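Long-range contacts in vacuolar-sorting protein BRO1 (Saccharomyces cerevisiae, PDB 1ZB1), which takes part in sorting cargo proteins into intralumenal vesicles of multivesicular bodies and recruits the DOA4 deubiquitinase to endosomes, and is represented here by its Bro1 domain: residues 213-218 with 256-261; 7-12 with 295-300; 21-26 with 50-55; 134-139 with 149-154. One frame throughout, in Å; residues are numbered along the deposited sequence.

All four contacts lie in the elongated, largely helical Bro1 domain. Contacts 1 and 4 are buried, each joining two helices that follow one another in the chain and run antiparallel; small residues at the crossing let the axes come close, and serine and threonine hydroxyls and an asparagine NH2 are hydrogen-bonded to backbone carbonyls. Contact 2 is a surface contact between two loops far apart in sequence, joined by aromatic rings and a backbone hydrogen bond. Partly buried contact 3, about 51 Å from contact 1 between centres, combines a helix start, a carboxylate and bridging waters with a tryptophan-leucine pair. Contacts 2 and 4 touch, Arg138 NH1 lying 3.1 Å from Leu10 O, probably a hydrogen bond.

Contact 1 of 4, residues 213-218 with 256-261; sequences KLSRAT and KSLSAY
Helices 208-230 and 242-269, successive in the chain, pack antiparallel, with the axes of their segments 213-218 and 256-261 only 7.7 Å apart at an angle of 162°. Two serines make this closeness possible, because at the point of closest approach each backbone presents only a serine CH2OH to the other: Ser215 CB lies 3.8 Å from Ser259 CB. Both hydroxyls are hydrogen-bonded to main-chain carbonyls, which suits their buried place. Ser215 OG, beside its own backbone N, turns back to Ile211 O in its own helix and also touches Leu258 CD2 at 3.7 Å. Ser259 OG, anti to its backbone N, instead reaches across to Ser212 O and so ties one helix to the other.

Arg216 passes along one flank of this pair. Its CB rests 3.6 Å from Ser259 OG. CG stands anti to the backbone N (chi1 -174°), and a bend at chi2 (61°) keeps CD near the same hydroxyl, 4.1 Å from Ser259 OG. Farther out, NE approaches the aliphatic part of Lys256, 4.3 Å from its CD, while at the tip NH2 comes to 4.4 Å from Lys256 NZ. These like charges probably repel mildly; both residues are partly exposed, so long, flexible chains suit the place.

Other helices flank the two. Leu214 and Thr218 pack on helix 176-198, Leu258 meets Phe306 of helix 303-322, and Ala260 touches Phe282 of helix 275-290, while the loop at Ile338 and Ala340 lies on the Arg216 flank, an arrangement consistent with the stacked antiparallel helices of the TPR-like clan.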
loop_
_atom_site.group_PDB
_atom_site.type_symbol
_atom_site.label_atom_id
_atom_site.label_comp_id
_atom_site.label_asym_id
_atom_site.label_seq_id
_atom_site.Cartn_x
_atom_site.Cartn_y
_atom_site.Cartn_z
ATOM N N LYS A 213 10.052 16.070 -11.940
ATOM C CA LYS A 213 10.093 14.675 -12.378
ATOM C C LYS A 213 9.430 13.738 -11.368
ATOM O O LYS A 213 8.683 12.838 -11.750
ATOM C CB LYS A 213 11.548 14.244 -12.610
ATOM C CG LYS A 213 12.307 15.191 -13.525
ATOM C CD LYS A 213 13.775 14.818 -13.678
ATOM C CE LYS A 213 13.962 13.673 -14.653
ATOM N NZ LYS A 213 15.394 13.536 -15.037
ATOM N N LEU A 214 9.713 13.950 -10.086
ATOM C CA LEU A 214 9.140 13.126 -9.025
ATOM C C LEU A 214 7.632 13.329 -8.934
ATOM O O LEU A 214 6.887 12.389 -8.646
ATOM C CB LEU A 214 9.786 13.469 -7.680
ATOM C CG LEU A 214 11.264 13.093 -7.537
ATOM C CD1 LEU A 214 11.831 13.703 -6.274
ATOM C CD2 LEU A 214 11.401 11.579 -7.526
ATOM N N SER A 215 7.192 14.563 -9.176
ATOM C CA SER A 215 5.776 14.888 -9.134
ATOM C C SER A 215 5.063 14.210 -10.286
ATOM O O SER A 215 3.949 13.723 -10.127
ATOM C CB SER A 215 5.568 16.402 -9.222
ATOM O OG SER A 215 5.962 17.036 -8.020
ATOM N N ARG A 216 5.705 14.169 -11.448
ATOM C CA ARG A 216 5.088 13.534 -12.598
ATOM C C ARG A 216 4.871 12.058 -12.305
ATOM O O ARG A 216 3.839 11.492 -12.662
ATOM C CB ARG A 216 5.956 13.685 -13.847
ATOM C CG ARG A 216 5.272 13.159 -15.096
ATOM C CD ARG A 216 3.978 13.925 -15.363
ATOM N NE ARG A 216 3.047 13.191 -16.216
ATOM C CZ ARG A 216 3.308 12.806 -17.462
ATOM N NH1 ARG A 216 4.482 13.084 -18.018
ATOM N NH2 ARG A 216 2.391 12.141 -18.153
ATOM N N ALA A 217 5.844 11.438 -11.649
ATOM C CA ALA A 217 5.734 10.025 -11.315
ATOM C C ALA A 217 4.564 9.796 -10.353
ATOM O O ALA A 217 3.830 8.816 -10.485
ATOM C CB ALA A 217 7.045 9.523 -10.703
ATOM N N THR A 218 4.388 10.703 -9.393
ATOM C CA THR A 218 3.293 10.590 -8.426
ATOM C C THR A 218 1.961 10.593 -9.174
ATOM O O THR A 218 1.057 9.801 -8.880
ATOM C CB THR A 218 3.313 11.754 -7.419
ATOM O OG1 THR A 218 4.585 11.789 -6.757
ATOM C CG2 THR A 218 2.214 11.576 -6.370
ATOM N N LYS A 256 0.018 16.489 -11.334
ATOM C CA LYS A 256 0.363 16.802 -12.714
ATOM C C LYS A 256 0.592 18.320 -12.762
ATOM O O LYS A 256 1.512 18.805 -13.423
ATOM C CB LYS A 256 -0.778 16.420 -13.656
ATOM C CG LYS A 256 -0.559 16.866 -15.087
ATOM C CD LYS A 256 -0.413 15.692 -16.033
ATOM C CE LYS A 256 -1.688 14.861 -16.103
ATOM N NZ LYS A 256 -1.561 13.777 -17.117
ATOM N N SER A 257 -0.249 19.058 -12.043
ATOM C CA SER A 257 -0.144 20.514 -11.975
ATOM C C SER A 257 1.171 20.927 -11.322
ATOM O O SER A 257 1.879 21.802 -11.826
ATOM C CB SER A 257 -1.305 21.098 -11.162
ATOM O OG SER A 257 -1.112 22.486 -10.921
ATOM N N LEU A 258 1.484 20.290 -10.198
ATOM C CA LEU A 258 2.705 20.585 -9.457
ATOM C C LEU A 258 3.933 20.332 -10.322
ATOM O O LEU A 258 4.930 21.053 -10.235
ATOM C CB LEU A 258 2.775 19.719 -8.197
ATOM C CG LEU A 258 3.677 20.238 -7.077
ATOM C CD1 LEU A 258 3.084 21.531 -6.528
ATOM C CD2 LEU A 258 3.792 19.196 -5.968
ATOM N N SER A 259 3.851 19.302 -11.157
ATOM C CA SER A 259 4.947 18.935 -12.046
ATOM C C SER A 259 5.195 20.019 -13.096
ATOM O O SER A 259 6.336 20.421 -13.336
ATOM C CB SER A 259 4.625 17.614 -12.744
ATOM O OG SER A 259 5.686 17.226 -13.589
ATOM N N ALA A 260 4.120 20.480 -13.727
ATOM C CA ALA A 260 4.209 21.518 -14.749
ATOM C C ALA A 260 4.727 22.817 -14.142
ATOM O O ALA A 260 5.535 23.517 -14.749
ATOM C CB ALA A 260 2.839 21.743 -15.384
ATOM N N TYR A 261 4.252 23.137 -12.944
ATOM C CA TYR A 261 4.676 24.344 -12.247
ATOM C C TYR A 261 6.192 24.362 -12.061
ATOM O O TYR A 261 6.870 25.310 -12.468
ATOM C CB TYR A 261 3.982 24.428 -10.885
ATOM C CG TYR A 261 4.553 25.468 -9.933
ATOM C CD1 TYR A 261 4.611 26.820 -10.286
ATOM C CD2 TYR A 261 5.017 25.101 -8.674
ATOM C CE1 TYR A 261 5.116 27.772 -9.404
ATOM C CE2 TYR A 261 5.521 26.042 -7.787
ATOM C CZ TYR A 261 5.568 27.376 -8.157
ATOM O OH TYR A 261 6.066 28.304 -7.276
#

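Contact 2 of 4, residues 7-12 with 295-300; sequences KPYLFD and TWLVEF
The extended N-terminal segment of the Bro1 domain, residues 7-12, here meets the loop between helices 275-290 and 303-322. Within that loop residues 297-300 form a type I beta turn, closed by Phe300 N donating to Leu297 O at 2.6 Å. Phe300 O then receives Lys7 N at 2.9 Å, in a nearly straight bond (170°) that lies in the carbonyl plane and uses a lone pair. Beside it the aliphatic start of Lys7 is put to use, CB sitting 3.8 Å from Phe300 CD2, while the charged end runs away from the loop, as befits an exposed lysine.

Tyr9 carries most of the remaining contact. CG is anti to the backbone N (chi1 -174°), which sends the ring toward the loop with its edge to the face of Phe300. CD1 hangs 3.7 Å above the Phe300 plane, over the ring centre, and the two planes stand at 79° with centroids 5.1 Å apart. Leu297 presses on the root of the tyrosine, its CD2 3.4 Å from Tyr9 CB. At the far end Tyr9 OH lies 3.8 Å from Trp296 CB, so the ring spans the loop from Phe300 to Trp296. The rim of Phe300 faces the carbonyl oxygens of Lys7 and Pro8, a fitting place for the slightly positive edge of a benzene ring.

Lys251 of helix 242-269 donates to Tyr9 O, tying the segment down, and Lys243 holds Trp296 through a cation-pi contact. The result is an extended N-terminal segment running over Bro1-domain helices, bound by a T-shaped Tyr-Phe pair and a backbone hydrogen bond to a type I turn.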
loop_
_atom_site.group_PDB
_atom_site.type_symbol
_atom_site.label_atom_id
_atom_site.label_comp_id
_atom_site.label_asym_id
_atom_site.label_seq_id
_atom_site.Cartn_x
_atom_site.Cartn_y
_atom_site.Cartn_z
ATOM N N LYS A 7 -0.224 18.746 4.226
ATOM C CA LYS A 7 -0.380 17.627 5.148
ATOM C C LYS A 7 -0.702 16.371 4.335
ATOM O O LYS A 7 -1.524 16.407 3.419
ATOM C CB LYS A 7 -1.523 17.896 6.131
ATOM C CG LYS A 7 -1.492 19.270 6.802
ATOM C CD LYS A 7 -0.249 19.465 7.652
ATOM C CE LYS A 7 -0.299 20.792 8.408
ATOM N NZ LYS A 7 -0.401 21.972 7.496
ATOM N N PRO A 8 -0.056 15.240 4.662
ATOM C CA PRO A 8 -0.281 13.979 3.953
ATOM C C PRO A 8 -1.626 13.337 4.274
ATOM O O PRO A 8 -2.039 13.283 5.430
ATOM C CB PRO A 8 0.888 13.117 4.416
ATOM C CG PRO A 8 1.070 13.567 5.826
ATOM C CD PRO A 8 0.971 15.074 5.708
ATOM N N TYR A 9 -2.299 12.851 3.237
ATOM C CA TYR A 9 -3.590 12.194 3.384
ATOM C C TYR A 9 -3.414 10.715 3.022
ATOM O O TYR A 9 -3.266 10.378 1.846
ATOM C CB TYR A 9 -4.605 12.831 2.435
ATOM C CG TYR A 9 -6.013 12.313 2.604
ATOM C CD1 TYR A 9 -6.928 12.986 3.410
ATOM C CD2 TYR A 9 -6.428 11.143 1.967
ATOM C CE1 TYR A 9 -8.229 12.509 3.579
ATOM C CE2 TYR A 9 -7.729 10.657 2.129
ATOM C CZ TYR A 9 -8.620 11.347 2.935
ATOM O OH TYR A 9 -9.904 10.889 3.094
ATOM N N LEU A 10 -3.431 9.843 4.023
ATOM C CA LEU A 10 -3.260 8.408 3.793
ATOM C C LEU A 10 -4.561 7.623 3.974
ATOM O O LEU A 10 -5.295 7.837 4.943
ATOM C CB LEU A 10 -2.194 7.850 4.744
ATOM C CG LEU A 10 -0.810 8.501 4.639
ATOM C CD1 LEU A 10 0.128 7.875 5.661
ATOM C CD2 LEU A 10 -0.262 8.331 3.233
ATOM N N PHE A 11 -4.842 6.720 3.038
ATOM C CA PHE A 11 -6.046 5.898 3.104
ATOM C C PHE A 11 -5.930 4.911 4.260
ATOM O O PHE A 11 -4.863 4.344 4.499
ATOM C CB PHE A 11 -6.258 5.121 1.795
ATOM C CG PHE A 11 -6.611 5.988 0.614
ATOM C CD1 PHE A 11 -7.133 7.267 0.793
ATOM C CD2 PHE A 11 -6.448 5.506 -0.686
ATOM C CE1 PHE A 11 -7.488 8.060 -0.305
ATOM C CE2 PHE A 11 -6.799 6.286 -1.791
ATOM C CZ PHE A 11 -7.322 7.570 -1.597
ATOM N N ASP A 12 -7.030 4.707 4.974
ATOM C CA ASP A 12 -7.036 3.789 6.109
ATOM C C ASP A 12 -7.529 2.415 5.651
ATOM O O ASP A 12 -8.725 2.227 5.407
ATOM C CB ASP A 12 -7.950 4.335 7.207
ATOM C CG ASP A 12 -7.621 3.771 8.570
ATOM O OD1 ASP A 12 -6.525 4.081 9.092
ATOM O OD2 ASP A 12 -8.453 3.013 9.120
ATOM N N THR A 295 -12.856 17.633 -2.370
ATOM C CA THR A 295 -13.684 17.416 -1.184
ATOM C C THR A 295 -13.023 17.008 0.145
ATOM O O THR A 295 -13.180 17.705 1.148
ATOM C CB THR A 295 -14.812 16.411 -1.502
ATOM O OG1 THR A 295 -15.406 16.749 -2.766
ATOM C CG2 THR A 295 -15.883 16.466 -0.419
ATOM N N TRP A 296 -12.282 15.903 0.168
ATOM C CA TRP A 296 -11.667 15.446 1.420
ATOM C C TRP A 296 -10.276 15.990 1.742
ATOM O O TRP A 296 -9.752 15.741 2.828
ATOM C CB TRP A 296 -11.609 13.910 1.448
ATOM C CG TRP A 296 -12.896 13.268 1.034
ATOM C CD1 TRP A 296 -13.246 12.872 -0.225
ATOM C CD2 TRP A 296 -14.039 13.029 1.863
ATOM N NE1 TRP A 296 -14.539 12.406 -0.232
ATOM C CE2 TRP A 296 -15.050 12.492 1.036
ATOM C CE3 TRP A 296 -14.308 13.219 3.225
ATOM C CZ2 TRP A 296 -16.314 12.143 1.525
ATOM C CZ3 TRP A 296 -15.569 12.870 3.714
ATOM C CH2 TRP A 296 -16.555 12.338 2.862
ATOM N N LEU A 297 -9.689 16.741 0.817
ATOM C CA LEU A 297 -8.341 17.271 1.010
ATOM C C LEU A 297 -8.245 18.758 1.337
ATOM O O LEU A 297 -7.148 19.263 1.578
ATOM C CB LEU A 297 -7.512 17.004 -0.240
ATOM C CG LEU A 297 -7.274 15.546 -0.621
ATOM C CD1 LEU A 297 -6.832 15.479 -2.069
ATOM C CD2 LEU A 297 -6.239 14.940 0.292
ATOM N N VAL A 298 -9.376 19.459 1.343
ATOM C CA VAL A 298 -9.368 20.896 1.617
ATOM C C VAL A 298 -8.568 21.284 2.857
ATOM O O VAL A 298 -8.006 22.375 2.916
ATOM C CB VAL A 298 -10.807 21.464 1.746
ATOM C CG1 VAL A 298 -11.547 21.289 0.429
ATOM C CG2 VAL A 298 -11.551 20.775 2.878
ATOM N N GLU A 299 -8.500 20.397 3.840
ATOM C CA GLU A 299 -7.750 20.696 5.058
ATOM C C GLU A 299 -6.309 20.198 5.014
ATOM O O GLU A 299 -5.547 20.408 5.958
ATOM C CB GLU A 299 -8.454 20.097 6.275
ATOM C CG GLU A 299 -9.777 20.764 6.612
ATOM C CD GLU A 299 -10.396 20.206 7.874
ATOM O OE1 GLU A 299 -9.717 20.220 8.923
ATOM O OE2 GLU A 299 -11.561 19.755 7.819
ATOM N N PHE A 300 -5.935 19.549 3.914
ATOM C CA PHE A 300 -4.584 19.013 3.766
ATOM C C PHE A 300 -3.757 19.765 2.724
ATOM O O PHE A 300 -2.533 19.846 2.834
ATOM C CB PHE A 300 -4.653 17.524 3.411
ATOM C CG PHE A 300 -5.332 16.684 4.462
ATOM C CD1 PHE A 300 -6.699 16.815 4.705
ATOM C CD2 PHE A 300 -4.599 15.783 5.232
ATOM C CE1 PHE A 300 -7.323 16.064 5.701
ATOM C CE2 PHE A 300 -5.214 15.027 6.231
ATOM C CZ PHE A 300 -6.577 15.168 6.468
#

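Contact 3 of 4, residues 21-26 with 50-55; sequences LDWKKG and SELDHL
Helix 46-58 lies against the start of helix 23-34, where Asp22 is the N-cap and its OD2 accepts from Lys25 N at 2.9 Å. Ser50 opens the contact at its partly exposed margin. Its OG shares a water with Lys24 NZ, the lysine chain passing with CD 4.2 Å from Ser50 CA, so a short hydroxyl and a long amine meet through solvent.

Leu52 follows, a buried branched residue aimed at the indole. Its CD2 sits over one face of Trp23, 3.7 Å from the centroid of the five-membered ring, in a CH-pi contact; Leu21 CD2 covers the opposite face. The indole NE1 is hydrogen-bonded to Tyr75 of helix 65-86.

Asp53 comes next and brings the polar chemistry. With CG anti to the backbone N (chi1 -172°), OD1 reaches the helix start and accepts from Trp23 N at 2.8 Å, the donor standing above the carboxylate plane by 35°. OD2 forms a salt bridge with Lys20, which would offset the nearby negative charge of Asp22. Between the two aspartates one water donates to both, 3.1 Å from Asp22 OD2 and 3.0 Å from Asp53 OD2.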
loop_
_atom_site.group_PDB
_atom_site.type_symbol
_atom_site.label_atom_id
_atom_site.label_comp_id
_atom_site.label_asym_id
_atom_site.label_seq_id
_atom_site.Cartn_x
_atom_site.Cartn_y
_atom_site.Cartn_z
ATOM N N LEU A 21 -8.920 -19.958 16.792
ATOM C CA LEU A 21 -8.662 -21.331 16.366
ATOM C C LEU A 21 -7.905 -22.046 17.484
ATOM O O LEU A 21 -6.953 -21.500 18.041
ATOM C CB LEU A 21 -7.810 -21.320 15.096
ATOM C CG LEU A 21 -7.510 -22.629 14.364
ATOM C CD1 LEU A 21 -8.726 -23.050 13.543
ATOM C CD2 LEU A 21 -6.315 -22.421 13.436
ATOM N N ASP A 22 -8.318 -23.262 17.820
ATOM C CA ASP A 22 -7.633 -24.002 18.878
ATOM C C ASP A 22 -6.620 -24.974 18.284
ATOM O O ASP A 22 -6.964 -26.104 17.937
ATOM C CB ASP A 22 -8.647 -24.764 19.742
ATOM C CG ASP A 22 -7.999 -25.444 20.941
ATOM O OD1 ASP A 22 -8.733 -25.888 21.847
ATOM O OD2 ASP A 22 -6.756 -25.538 20.977
ATOM N N TRP A 23 -5.368 -24.529 18.165
ATOM C CA TRP A 23 -4.319 -25.377 17.612
ATOM C C TRP A 23 -4.061 -26.608 18.488
ATOM O O TRP A 23 -3.744 -27.672 17.971
ATOM C CB TRP A 23 -3.007 -24.595 17.440
ATOM C CG TRP A 23 -2.811 -23.998 16.065
ATOM C CD1 TRP A 23 -2.912 -22.682 15.718
ATOM C CD2 TRP A 23 -2.459 -24.702 14.866
ATOM N NE1 TRP A 23 -2.639 -22.518 14.374
ATOM C CE2 TRP A 23 -2.359 -23.742 13.829
ATOM C CE3 TRP A 23 -2.215 -26.049 14.567
ATOM C CZ2 TRP A 23 -2.025 -24.089 12.513
ATOM C CZ3 TRP A 23 -1.881 -26.393 13.254
ATOM C CH2 TRP A 23 -1.791 -25.413 12.247
ATOM N N LYS A 24 -4.187 -26.459 19.806
ATOM C CA LYS A 24 -3.966 -27.584 20.714
ATOM C C LYS A 24 -4.979 -28.695 20.446
ATOM O O LYS A 24 -4.610 -29.838 20.183
ATOM C CB LYS A 24 -4.060 -27.122 22.173
ATOM C CG LYS A 24 -3.026 -26.073 22.549
ATOM C CD LYS A 24 -3.227 -25.534 23.963
ATOM C CE LYS A 24 -2.870 -26.570 25.013
ATOM N NZ LYS A 24 -3.023 -26.038 26.401
ATOM N N LYS A 25 -6.259 -28.355 20.502
ATOM C CA LYS A 25 -7.312 -29.334 20.255
ATOM C C LYS A 25 -7.252 -29.871 18.826
ATOM O O LYS A 25 -7.408 -31.071 18.598
ATOM C CB LYS A 25 -8.685 -28.705 20.507
ATOM C CG LYS A 25 -9.859 -29.618 20.183
ATOM C CD LYS A 25 -11.186 -28.912 20.431
ATOM C CE LYS A 25 -12.364 -29.769 19.992
ATOM N NZ LYS A 25 -13.668 -29.065 20.150
ATOM N N GLY A 26 -7.018 -28.978 17.869
ATOM C CA GLY A 26 -6.961 -29.379 16.472
ATOM C C GLY A 26 -5.817 -30.310 16.130
ATOM O O GLY A 26 -5.978 -31.246 15.347
ATOM N N SER A 50 1.369 -25.166 22.544
ATOM C CA SER A 50 0.735 -24.179 23.410
ATOM C C SER A 50 1.210 -22.777 23.006
ATOM O O SER A 50 0.423 -21.827 22.952
ATOM C CB SER A 50 1.097 -24.452 24.875
ATOM O OG SER A 50 0.513 -23.485 25.731
ATOM N N GLU A 51 2.500 -22.653 22.709
ATOM C CA GLU A 51 3.071 -21.371 22.302
ATOM C C GLU A 51 2.526 -20.936 20.938
ATOM O O GLU A 51 2.257 -19.755 20.715
ATOM C CB GLU A 51 4.602 -21.465 22.271
ATOM C CG GLU A 51 5.255 -21.133 23.619
ATOM C CD GLU A 51 6.646 -21.723 23.782
ATOM O OE1 GLU A 51 7.404 -21.769 22.789
ATOM O OE2 GLU A 51 6.988 -22.131 24.913
ATOM N N LEU A 52 2.362 -21.900 20.037
ATOM C CA LEU A 52 1.828 -21.632 18.706
ATOM C C LEU A 52 0.391 -21.126 18.796
ATOM O O LEU A 52 0.024 -20.173 18.116
ATOM C CB LEU A 52 1.849 -22.902 17.858
ATOM C CG LEU A 52 1.022 -22.855 16.563
ATOM C CD1 LEU A 52 1.714 -21.950 15.529
ATOM C CD2 LEU A 52 0.871 -24.265 16.009
ATOM N N ASP A 53 -0.426 -21.783 19.616
ATOM C CA ASP A 53 -1.822 -21.381 19.772
ATOM C C ASP A 53 -1.877 -19.938 20.275
ATOM O O ASP A 53 -2.727 -19.145 19.860
ATOM C CB ASP A 53 -2.531 -22.307 20.763
ATOM C CG ASP A 53 -4.027 -22.061 20.825
ATOM O OD1 ASP A 53 -4.712 -22.308 19.809
ATOM O OD2 ASP A 53 -4.517 -21.621 21.887
ATOM N N HIS A 54 -0.958 -19.607 21.172
ATOM C CA HIS A 54 -0.892 -18.260 21.732
ATOM C C HIS A 54 -0.424 -17.250 20.669
ATOM O O HIS A 54 -0.944 -16.136 20.574
ATOM C CB HIS A 54 0.079 -18.243 22.914
ATOM C CG HIS A 54 -0.093 -17.062 23.817
ATOM N ND1 HIS A 54 0.941 -16.537 24.562
ATOM C CD2 HIS A 54 -1.185 -16.318 24.112
ATOM C CE1 HIS A 54 0.493 -15.519 25.276
ATOM N NE2 HIS A 54 -0.794 -15.365 25.021
ATOM N N LEU A 55 0.561 -17.653 19.868
ATOM C CA LEU A 55 1.100 -16.791 18.820
ATOM C C LEU A 55 0.003 -16.349 17.851
ATOM O O LEU A 55 -0.087 -15.169 17.516
ATOM C CB LEU A 55 2.210 -17.518 18.057
ATOM C CG LEU A 55 2.777 -16.817 16.821
ATOM C CD1 LEU A 55 3.428 -15.493 17.223
ATOM C CD2 LEU A 55 3.797 -17.736 16.128
HETATM O O HOH W 1 -4.701 -20.006 18.181
HETATM O O HOH W 2 -5.777 -23.863 23.439
HETATM O O HOH W 3 -1.508 -23.801 27.431
#

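Contact 4 of 4, residues 134-139 with 149-154; sequences TQIARE and IANLTK
An antiparallel helical hairpin is formed by helices 118-139 and 146-165; their segments 134-139 and 149-154 lie at 166° with axes 7.9 Å apart. The tight part centres on Ala137, whose lone methyl allows the close approach. Its CB lies 3.8 Å from Leu152 CG and 3.9 Å from Asn151 CB. Beside it the branched Ile136 crosses Asn151 at about a right angle: CG2 meets the amide, 3.5 Å from Asn151 ND2. The amide can lie against this hydrocarbon partly because its ND2 is hydrogen-bonded to Asn147 O in its own helix, which probably offsets the cost on that side. Ile136 also packs on helix 65-86, Ser66 and Ser69 among its neighbours.

Packing is looser at Thr134, where the CG2 methyl is the threonine's nearest group to Leu152. The threonine hydroxyl is occupied by Val131 O, and Leu152 also leans on Leu193 of helix 176-198. Away from the interface, exposed Arg138 points from the partner helix, suiting a long charged chain, and turns to the N-terminal segment. The slack of the Thr134 side is measured by its nearest pair, CG2 of Thr134 and CD2 of Leu152, at 4.3 Å.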
loop_
_atom_site.group_PDB
_atom_site.type_symbol
_atom_site.label_atom_id
_atom_site.label_comp_id
_atom_site.label_asym_id
_atom_site.label_seq_id
_atom_site.Cartn_x
_atom_site.Cartn_y
_atom_site.Cartn_z
ATOM N N THR A 134 0.953 -0.486 6.533
ATOM C CA THR A 134 0.397 0.846 6.276
ATOM C C THR A 134 -0.003 1.523 7.588
ATOM O O THR A 134 0.017 2.755 7.690
ATOM C CB THR A 134 -0.832 0.817 5.310
ATOM O OG1 THR A 134 -1.970 0.243 5.969
ATOM C CG2 THR A 134 -0.502 0.003 4.056
ATOM N N GLN A 135 -0.352 0.733 8.600
ATOM C CA GLN A 135 -0.725 1.310 9.892
ATOM C C GLN A 135 0.518 1.835 10.613
ATOM O O GLN A 135 0.460 2.851 11.312
ATOM C CB GLN A 135 -1.449 0.274 10.755
ATOM C CG GLN A 135 -2.751 -0.227 10.122
ATOM C CD GLN A 135 -3.467 -1.262 10.968
ATOM O OE1 GLN A 135 -2.841 -2.131 11.571
ATOM N NE2 GLN A 135 -4.796 -1.187 10.997
ATOM N N ILE A 136 1.645 1.152 10.431
ATOM C CA ILE A 136 2.888 1.588 11.054
ATOM C C ILE A 136 3.289 2.911 10.395
ATOM O O ILE A 136 3.709 3.846 11.074
ATOM C CB ILE A 136 4.016 0.523 10.876
ATOM C CG1 ILE A 136 3.652 -0.754 11.650
ATOM C CG2 ILE A 136 5.354 1.074 11.393
ATOM C CD1 ILE A 136 4.618 -1.930 11.426
ATOM N N ALA A 137 3.129 2.993 9.074
ATOM C CA ALA A 137 3.465 4.204 8.331
ATOM C C ALA A 137 2.602 5.368 8.805
ATOM O O ALA A 137 3.091 6.485 8.970
ATOM C CB ALA A 137 3.258 3.987 6.830
ATOM N N ARG A 138 1.318 5.102 9.023
ATOM C CA ARG A 138 0.394 6.138 9.478
ATOM C C ARG A 138 0.813 6.659 10.847
ATOM O O ARG A 138 0.844 7.866 11.086
ATOM C CB ARG A 138 -1.029 5.581 9.564
ATOM C CG ARG A 138 -2.075 6.616 9.935
ATOM C CD ARG A 138 -3.448 5.986 10.079
ATOM N NE ARG A 138 -4.510 6.987 10.173
ATOM C CZ ARG A 138 -4.944 7.724 9.152
ATOM N NH1 ARG A 138 -4.408 7.576 7.948
ATOM N NH2 ARG A 138 -5.920 8.606 9.332
ATOM N N GLU A 139 1.140 5.727 11.736
ATOM C CA GLU A 139 1.545 6.035 13.100
ATOM C C GLU A 139 2.856 6.818 13.189
ATOM O O GLU A 139 3.039 7.610 14.112
ATOM C CB GLU A 139 1.656 4.728 13.897
ATOM C CG GLU A 139 1.781 4.891 15.400
ATOM C CD GLU A 139 1.711 3.559 16.131
ATOM O OE1 GLU A 139 2.577 2.693 15.874
ATOM O OE2 GLU A 139 0.789 3.377 16.961
ATOM N N ILE A 149 7.723 6.122 4.561
ATOM C CA ILE A 149 7.994 5.744 3.178
ATOM C C ILE A 149 8.441 4.282 3.128
ATOM O O ILE A 149 7.958 3.492 2.304
ATOM C CB ILE A 149 9.096 6.653 2.552
ATOM C CG1 ILE A 149 8.532 8.057 2.318
ATOM C CG2 ILE A 149 9.594 6.058 1.233
ATOM C CD1 ILE A 149 9.536 9.043 1.741
ATOM N N ALA A 150 9.360 3.928 4.022
ATOM C CA ALA A 150 9.885 2.567 4.091
ATOM C C ALA A 150 8.791 1.530 4.367
ATOM O O ALA A 150 8.809 0.438 3.805
ATOM C CB ALA A 150 10.966 2.485 5.166
ATOM N N ASN A 151 7.846 1.872 5.237
ATOM C CA ASN A 151 6.765 0.950 5.566
ATOM C C ASN A 151 5.713 0.842 4.458
ATOM O O ASN A 151 5.162 -0.233 4.225
ATOM C CB ASN A 151 6.136 1.340 6.911
ATOM C CG ASN A 151 6.923 0.784 8.097
ATOM O OD1 ASN A 151 6.874 -0.416 8.377
ATOM N ND2 ASN A 151 7.670 1.650 8.781
ATOM N N LEU A 152 5.434 1.942 3.768
ATOM C CA LEU A 152 4.476 1.894 2.660
ATOM C C LEU A 152 5.099 1.088 1.518
ATOM O O LEU A 152 4.401 0.412 0.759
ATOM C CB LEU A 152 4.132 3.307 2.182
ATOM C CG LEU A 152 3.168 4.097 3.079
ATOM C CD1 LEU A 152 3.117 5.547 2.633
ATOM C CD2 LEU A 152 1.773 3.473 3.014
ATOM N N THR A 153 6.422 1.158 1.403
ATOM C CA THR A 153 7.131 0.421 0.369
ATOM C C THR A 153 6.985 -1.077 0.634
ATOM O O THR A 153 6.755 -1.859 -0.295
ATOM C CB THR A 153 8.635 0.821 0.335
ATOM O OG1 THR A 153 8.748 2.181 -0.111
ATOM C CG2 THR A 153 9.422 -0.083 -0.615
ATOM N N LYS A 154 7.102 -1.480 1.898
ATOM C CA LYS A 154 6.949 -2.894 2.231
ATOM C C LYS A 154 5.501 -3.346 2.012
ATOM O O LYS A 154 5.256 -4.466 1.546
ATOM C CB LYS A 154 7.389 -3.162 3.679
ATOM C CG LYS A 154 8.899 -3.101 3.871
ATOM C CD LYS A 154 9.297 -3.328 5.316
ATOM C CE LYS A 154 10.806 -3.334 5.477
ATOM N NZ LYS A 154 11.204 -3.478 6.911
#